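Local structure of putative type III secretion protein YscO (Vibrio parahaemolyticus, 4MH6) at residues 67-70 with 71-74; 80-83 with 84-88; 104-107 with 108-112. The protein is of unknown function but probably serves the bacterial type III secretion apparatus as a long helical hairpin. One frame throughout, in Å; residues are numbered along the deposited sequence.

Contact 1. Residues 67-70 with 71-74; sequences DYHV and WRQE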
loop_
_atom_site.group_PDB
_atom_site.type_symbol
_atom_site.label_atom_id
_atom_site.label_comp_id
_atom_site.label_asym_id
_atom_site.label_seq_id
_atom_site.Cartn_x
_atom_site.Cartn_y
_atom_site.Cartn_z
ATOM N N ASP A 67 15.144 -13.718 20.968
ATOM C CA ASP A 67 15.677 -15.043 21.219
ATOM C C ASP A 67 17.181 -15.111 21.212
ATOM O O ASP A 67 17.796 -15.673 22.129
ATOM C CB ASP A 67 15.195 -16.009 20.152
ATOM C CG ASP A 67 13.733 -16.334 20.284
ATOM O OD1 ASP A 67 13.114 -15.862 21.269
ATOM O OD2 ASP A 67 13.208 -17.085 19.418
ATOM N N TYR A 68 17.769 -14.559 20.163
ATOM C CA TYR A 68 19.204 -14.599 20.003
ATOM C C TYR A 68 19.907 -13.887 21.139
ATOM O O TYR A 68 20.885 -14.384 21.693
ATOM C CB TYR A 68 19.604 -13.960 18.673
ATOM C CG TYR A 68 21.044 -14.206 18.337
ATOM C CD1 TYR A 68 21.419 -15.369 17.693
ATOM C CD2 TYR A 68 22.041 -13.278 18.677
ATOM C CE1 TYR A 68 22.739 -15.613 17.382
ATOM C CE2 TYR A 68 23.376 -13.506 18.361
ATOM C CZ TYR A 68 23.715 -14.678 17.714
ATOM O OH TYR A 68 25.013 -14.957 17.384
ATOM N N HIS A 69 19.394 -12.720 21.473
ATOM C CA HIS A 69 19.961 -11.885 22.515
ATOM C C HIS A 69 20.245 -12.644 23.817
ATOM O O HIS A 69 21.295 -12.455 24.454
ATOM C CB HIS A 69 19.006 -10.729 22.782
ATOM C CG HIS A 69 19.468 -9.824 23.864
ATOM N ND1 HIS A 69 20.500 -8.927 23.685
ATOM C CD2 HIS A 69 19.054 -9.680 25.144
ATOM C CE1 HIS A 69 20.692 -8.257 24.807
ATOM N NE2 HIS A 69 19.832 -8.697 25.709
ATOM N N VAL A 70 19.298 -13.502 24.196
ATOM C CA VAL A 70 19.403 -14.303 25.410
ATOM C C VAL A 70 20.561 -15.296 25.305
ATOM O O VAL A 70 21.355 -15.436 26.228
ATOM C CB VAL A 70 18.083 -15.064 25.688
ATOM C CG1 VAL A 70 18.195 -15.865 26.965
ATOM C CG2 VAL A 70 16.929 -14.094 25.818
ATOM N N TRP A 71 20.647 -16.001 24.187
ATOM C CA TRP A 71 21.737 -16.940 24.004
ATOM C C TRP A 71 23.051 -16.181 23.941
ATOM O O TRP A 71 24.030 -16.585 24.569
ATOM C CB TRP A 71 21.582 -17.770 22.727
ATOM C CG TRP A 71 20.564 -18.807 22.820
ATOM C CD1 TRP A 71 19.233 -18.690 22.500
ATOM C CD2 TRP A 71 20.751 -20.163 23.260
ATOM N NE1 TRP A 71 18.585 -19.891 22.711
ATOM C CE2 TRP A 71 19.488 -20.812 23.172
ATOM C CE3 TRP A 71 21.857 -20.897 23.695
ATOM C CZ2 TRP A 71 19.304 -22.152 23.512
ATOM C CZ3 TRP A 71 21.668 -22.244 24.051
ATOM C CH2 TRP A 71 20.396 -22.849 23.962
ATOM N N ARG A 72 23.059 -15.076 23.202
ATOM C CA ARG A 72 24.271 -14.301 23.018
ATOM C C ARG A 72 24.877 -13.880 24.351
ATOM O O ARG A 72 26.088 -14.027 24.549
ATOM C CB ARG A 72 23.992 -13.113 22.110
ATOM C CG ARG A 72 25.234 -12.412 21.567
ATOM C CD ARG A 72 25.787 -11.377 22.500
ATOM N NE ARG A 72 24.792 -10.348 22.725
ATOM C CZ ARG A 72 24.960 -9.321 23.538
ATOM N NH1 ARG A 72 23.989 -8.427 23.680
ATOM N NH2 ARG A 72 26.094 -9.190 24.214
ATOM N N GLN A 73 24.041 -13.389 25.269
ATOM C CA GLN A 73 24.530 -12.977 26.572
ATOM C C GLN A 73 25.159 -14.148 27.274
ATOM O O GLN A 73 26.269 -14.044 27.784
ATOM C CB GLN A 73 23.414 -12.407 27.435
ATOM C CG GLN A 73 22.971 -11.023 27.017
ATOM C CD GLN A 73 21.824 -10.479 27.863
ATOM O OE1 GLN A 73 21.836 -9.318 28.268
ATOM N NE2 GLN A 73 20.836 -11.321 28.147
ATOM N N GLU A 74 24.445 -15.271 27.296
ATOM C CA GLU A 74 24.950 -16.457 27.954
ATOM C C GLU A 74 26.241 -16.990 27.363
ATOM O O GLU A 74 27.176 -17.360 28.096
ATOM C CB GLU A 74 23.913 -17.557 27.921
ATOM C CG GLU A 74 22.872 -17.395 28.983
ATOM C CD GLU A 74 21.843 -18.501 28.961
ATOM O OE1 GLU A 74 21.738 -19.213 27.928
ATOM O OE2 GLU A 74 21.127 -18.641 29.975
#
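His69 and Gln73, one helical turn apart, bring their flat groups together: the imidazole NE2 lies 3.3 Å from Gln73 OE1, and the ring and amide planes are inclined by 41°. Gln73 CG sits over one face of the imidazole, toward its rim, and comes to 3.4 Å from His69 O. Arg72 comes up to the same ring obliquely, from the same side as Gln73 CG; its NH1 is 3.5 Å from His69 CE1, with the guanidinium turned 70° from the imidazole. Tyr68 meets the aliphatic root of Arg72, CE2 lying 3.8 Å from Arg72 CB, and the two side chains cross at about a right angle. Trp71 offers an edge of its indole to the backbone, CD1 approaching Asp67 O at 3.4 Å.

Behind these contacts stand the i to i+4 backbone bonds of the helix, from Arg72 N to Tyr68 O (2.7 Å), Gln73 N to His69 O (3.0 Å) and Glu74 N to Val70 O. The Arg72 chain folds at chi2 (-85°) and again at chi3, which carries the guanidinium back beside His69; Gln73 CG lies over the centre of one guanidinium face. The polar ends are fixed by further partners: Arg72 NH2 forms a salt bridge with Glu76, and Arg72 NE a second one with Glu107, whose carboxylate is also hydrogen-bonded to His69 ND1.

Tyr68 OH is hydrogen-bonded to Leu103 O, and its side chain packs on Arg106, Glu107 and Leu110. Tyr68, His69 and Arg72 thus belong to the face of helix 18-84 that meets helix 90-167 in the antiparallel hairpin, whereas Trp71 and Glu74 are exposed.

Contact 2. Residues 80-83 with 84-88; sequences FAKA and KQQTV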
loop_
_atom_site.group_PDB
_atom_site.type_symbol
_atom_site.label_atom_id
_atom_site.label_comp_id
_atom_site.label_asym_id
_atom_site.label_seq_id
_atom_site.Cartn_x
_atom_site.Cartn_y
_atom_site.Cartn_z
ATOM N N PHE A 80 33.807 -15.607 28.703
ATOM C CA PHE A 80 34.613 -14.798 29.589
ATOM C C PHE A 80 35.032 -15.633 30.808
ATOM O O PHE A 80 36.137 -15.487 31.321
ATOM C CB PHE A 80 33.865 -13.563 30.063
ATOM C CG PHE A 80 33.684 -12.508 29.013
ATOM C CD1 PHE A 80 34.788 -11.939 28.388
ATOM C CD2 PHE A 80 32.418 -11.993 28.729
ATOM C CE1 PHE A 80 34.626 -10.939 27.446
ATOM C CE2 PHE A 80 32.262 -10.986 27.795
ATOM C CZ PHE A 80 33.363 -10.462 27.151
ATOM N N ALA A 81 34.122 -16.496 31.260
ATOM C CA ALA A 81 34.342 -17.363 32.416
ATOM C C ALA A 81 35.441 -18.375 32.121
ATOM O O ALA A 81 36.359 -18.554 32.917
ATOM C CB ALA A 81 33.049 -18.075 32.797
ATOM N N LYS A 82 35.351 -19.035 30.972
ATOM C CA LYS A 82 36.369 -20.010 30.594
ATOM C C LYS A 82 37.726 -19.326 30.625
ATOM O O LYS A 82 38.655 -19.806 31.260
ATOM C CB LYS A 82 36.087 -20.580 29.202
ATOM C CG LYS A 82 37.048 -21.672 28.782
ATOM C CD LYS A 82 36.608 -22.297 27.477
ATOM C CE LYS A 82 37.581 -23.370 27.020
ATOM N NZ LYS A 82 37.182 -23.952 25.704
ATOM N N ALA A 83 37.814 -18.182 29.951
ATOM C CA ALA A 83 39.046 -17.395 29.886
ATOM C C ALA A 83 39.575 -16.986 31.264
ATOM O O ALA A 83 40.788 -16.968 31.480
ATOM C CB ALA A 83 38.825 -16.157 29.036
ATOM N N LYS A 84 38.678 -16.669 32.200
ATOM C CA LYS A 84 39.121 -16.239 33.523
ATOM C C LYS A 84 39.540 -17.435 34.367
ATOM O O LYS A 84 40.644 -17.462 34.922
ATOM C CB LYS A 84 38.025 -15.483 34.287
ATOM C CG LYS A 84 38.608 -14.573 35.369
ATOM C CD LYS A 84 37.710 -14.328 36.572
ATOM C CE LYS A 84 37.699 -15.551 37.486
ATOM N NZ LYS A 84 36.984 -15.314 38.768
ATOM N N GLN A 85 38.649 -18.425 34.433
ATOM C CA GLN A 85 38.831 -19.628 35.256
ATOM C C GLN A 85 39.712 -20.732 34.664
ATOM O O GLN A 85 39.543 -21.903 34.984
ATOM C CB GLN A 85 37.462 -20.202 35.620
ATOM C CG GLN A 85 36.586 -19.217 36.374
ATOM C CD GLN A 85 35.193 -19.749 36.653
ATOM O OE1 GLN A 85 34.361 -19.051 37.237
ATOM N NE2 GLN A 85 34.925 -20.981 36.233
ATOM N N GLN A 86 40.636 -20.349 33.797
ATOM C CA GLN A 86 41.599 -21.268 33.212
ATOM C C GLN A 86 42.621 -20.228 32.841
ATOM O O GLN A 86 42.290 -19.277 32.144
ATOM C CB GLN A 86 41.015 -22.080 32.050
ATOM C CG GLN A 86 39.838 -22.975 32.416
ATOM C CD GLN A 86 39.304 -23.788 31.246
ATOM O OE1 GLN A 86 39.904 -23.826 30.167
ATOM N NE2 GLN A 86 38.165 -24.447 31.457
ATOM N N THR A 87 43.842 -20.351 33.339
ATOM C CA THR A 87 44.913 -19.472 32.872
ATOM C C THR A 87 45.325 -19.930 31.464
ATOM O O THR A 87 46.433 -20.449 31.266
ATOM C CB THR A 87 46.121 -19.465 33.825
ATOM O OG1 THR A 87 46.670 -20.782 33.904
ATOM C CG2 THR A 87 45.705 -18.995 35.222
ATOM N N VAL A 88 44.412 -19.721 30.504
ATOM C CA VAL A 88 44.597 -20.124 29.098
ATOM C C VAL A 88 45.688 -19.340 28.351
ATOM O O VAL A 88 46.088 -18.246 28.772
ATOM C CB VAL A 88 43.268 -20.046 28.298
ATOM C CG1 VAL A 88 42.292 -21.108 28.782
ATOM C CG2 VAL A 88 42.642 -18.658 28.381
#
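Lys82 and Gln86 lie at an angle to one another where helix 18-84 gives out, the amide of the glutamine resting against the methylenes of the lysine. Gln86 OE1 is 3.8 Å from Lys82 CG and 3.9 Å from Lys82 CE, so the carbonyl end touches the aliphatic chain. Lys82 runs fully extended, with CG trans to the backbone N (chi1 -176°), which lays the methylenes beside the amide. Nearer the backbone, Gln86 CB comes to 3.4 Å from Lys82 O. Gln85 behaves alike one residue earlier, its CB and CG passing close to Ala81 O. Val88 turns back toward the helix and sets CG2 4.0 Å from Ala83 O.

Two backbone bonds close the final turn: Lys84 N to Phe80 O at 2.9 Å, and Gln85 N to Ala81 O at 2.7 Å. Gln85 then departs from helical geometry, and Thr87 is the centre of an inverse gamma turn, with a weak Val88 N to Gln86 O bond, within the loop leading to helix 90-167. Phe80 and Ala83 pack on that helix, Phe80 on Ile100 and Arg104, Ala83 on Leu93 and Leu96.

Chemically, the side chains of residues 80-83 and 84-88 meet through van der Waals contacts, and the hydrogen bonds between the two segments are backbone ones; the exposed lysine and glutamine residues are consistent with a solvated hairpin tip.

Contact 3. Residues 104-107 with 108-112; sequences RERE and AELKQ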
loop_
_atom_site.group_PDB
_atom_site.type_symbol
_atom_site.label_atom_id
_atom_site.label_comp_id
_atom_site.label_asym_id
_atom_site.label_seq_id
_atom_site.Cartn_x
_atom_site.Cartn_y
_atom_site.Cartn_z
ATOM N N ARG A 104 28.291 -11.253 18.606
ATOM C CA ARG A 104 27.761 -9.905 18.638
ATOM C C ARG A 104 27.435 -9.348 17.249
ATOM O O ARG A 104 26.488 -8.569 17.100
ATOM C CB ARG A 104 28.746 -8.989 19.331
ATOM C CG ARG A 104 28.857 -9.242 20.802
ATOM C CD ARG A 104 30.025 -8.481 21.333
ATOM N NE ARG A 104 30.146 -8.575 22.777
ATOM C CZ ARG A 104 31.140 -8.035 23.475
ATOM N NH1 ARG A 104 32.110 -7.386 22.852
ATOM N NH2 ARG A 104 31.170 -8.159 24.798
ATOM N N GLU A 105 28.234 -9.707 16.248
ATOM C CA GLU A 105 27.976 -9.241 14.890
ATOM C C GLU A 105 26.658 -9.795 14.397
ATOM O O GLU A 105 25.918 -9.128 13.685
ATOM C CB GLU A 105 29.062 -9.690 13.907
ATOM C CG GLU A 105 30.407 -9.000 14.048
ATOM C CD GLU A 105 31.402 -9.436 12.979
ATOM O OE1 GLU A 105 30.991 -10.106 12.000
ATOM O OE2 GLU A 105 32.603 -9.102 13.102
ATOM N N ARG A 106 26.392 -11.040 14.759
ATOM C CA ARG A 106 25.180 -11.709 14.344
ATOM C C ARG A 106 23.976 -11.024 14.957
ATOM O O ARG A 106 22.945 -10.900 14.330
ATOM C CB ARG A 106 25.262 -13.171 14.742
ATOM C CG ARG A 106 24.042 -13.997 14.440
ATOM C CD ARG A 106 23.600 -13.861 12.999
ATOM N NE ARG A 106 22.501 -14.781 12.746
ATOM C CZ ARG A 106 21.712 -14.750 11.677
ATOM N NH1 ARG A 106 20.734 -15.649 11.572
ATOM N NH2 ARG A 106 21.871 -13.819 10.730
ATOM N N GLU A 107 24.119 -10.553 16.183
ATOM C CA GLU A 107 23.028 -9.864 16.834
ATOM C C GLU A 107 22.860 -8.527 16.165
ATOM O O GLU A 107 21.747 -8.083 15.952
ATOM C CB GLU A 107 23.264 -9.718 18.345
ATOM C CG GLU A 107 22.171 -8.928 19.047
ATOM C CD GLU A 107 22.163 -9.116 20.547
ATOM O OE1 GLU A 107 21.817 -8.175 21.287
ATOM O OE2 GLU A 107 22.511 -10.213 21.007
ATOM N N ALA A 108 23.971 -7.894 15.813
ATOM C CA ALA A 108 23.922 -6.598 15.147
ATOM C C ALA A 108 23.170 -6.735 13.833
ATOM O O ALA A 108 22.360 -5.887 13.502
ATOM C CB ALA A 108 25.322 -6.062 14.911
ATOM N N GLU A 109 23.447 -7.818 13.106
ATOM C CA GLU A 109 22.777 -8.117 11.832
ATOM C C GLU A 109 21.275 -8.294 12.041
ATOM O O GLU A 109 20.470 -7.793 11.254
ATOM C CB GLU A 109 23.353 -9.384 11.179
ATOM C CG GLU A 109 24.756 -9.224 10.597
ATOM C CD GLU A 109 25.331 -10.539 10.077
ATOM O OE1 GLU A 109 24.734 -11.601 10.376
ATOM O OE2 GLU A 109 26.382 -10.519 9.380
ATOM N N LEU A 110 20.916 -8.995 13.114
ATOM C CA LEU A 110 19.522 -9.245 13.443
ATOM C C LEU A 110 18.790 -7.950 13.841
ATOM O O LEU A 110 17.615 -7.762 13.463
ATOM C CB LEU A 110 19.403 -10.329 14.531
ATOM C CG LEU A 110 19.857 -11.764 14.193
ATOM C CD1 LEU A 110 19.809 -12.677 15.412
ATOM C CD2 LEU A 110 19.045 -12.359 13.068
ATOM N N LYS A 111 19.460 -7.072 14.600
ATOM C CA LYS A 111 18.862 -5.795 14.984
ATOM C C LYS A 111 18.748 -4.892 13.765
ATOM O O LYS A 111 17.864 -4.045 13.687
ATOM C CB LYS A 111 19.705 -5.030 15.989
ATOM C CG LYS A 111 19.939 -5.659 17.350
ATOM C CD LYS A 111 20.089 -4.519 18.342
ATOM C CE LYS A 111 20.349 -4.958 19.768
ATOM N NZ LYS A 111 21.782 -5.299 20.015
ATOM N N GLN A 112 19.690 -5.051 12.837
ATOM C CA GLN A 112 19.733 -4.268 11.614
ATOM C C GLN A 112 18.528 -4.638 10.753
ATOM O O GLN A 112 17.891 -3.772 10.180
ATOM C CB GLN A 112 21.062 -4.540 10.878
ATOM C CG GLN A 112 21.267 -3.788 9.570
ATOM C CD GLN A 112 21.241 -2.275 9.743
ATOM O OE1 GLN A 112 21.702 -1.754 10.754
ATOM N NE2 GLN A 112 20.707 -1.562 8.742
#
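Arg106 reaches along the helix to Glu109 and Leu110, about one turn further on. Its CB lies against Tyr68 OH of helix 18-84. From there the chain passes through CG and bends at chi2 (52°), so that CD comes to 3.6 Å from Glu109 OE1. Beyond NE, CZ sits 3.8 Å from Leu110 CD2, the methyl lying over the centre of one guanidinium face. At the tip, NH2 forms a long salt bridge of 3.6 Å with Glu109 OE1, which lies at the edge of the guanidinium and in its plane; the carboxylate itself stands perpendicular to that plane.

Glu107 and Lys111 make the shorter ion pair, Lys111 NZ donating to Glu107 OE1 at 3.1 Å on the anti side of the carboxylate. The same two residues are joined by the backbone bond from Lys111 N to Glu107 O (2.8 Å).

Buried Glu107 has its charge met by Lys111 at OE1, besides the His69 and Arg72 partners on helix 18-84. Such a cluster would be expected to favour the ionised carboxylate and to offset a charge held between the two helices.

In the fold
Contact 1 comes first along the chain and contact 2 follows it on the same helix, 18-84, running into the loop; contact 3 lies on helix 90-167, after the chain has reversed. Contacts 1 and 3, their centres about 11 Å apart, touch across the hairpin, with Glu107 as the shared polar link. Contact 2 lies farther toward the tip, its centre 20 Å from that of contact 1 and 26 Å from that of contact 3, which it touches through Phe80 and Arg104. Together they sample one end of a long antiparallel two-helix hairpin, predicted to be a coiled coil, combining apolar packing and charged pairs between the helices with a short exposed turn.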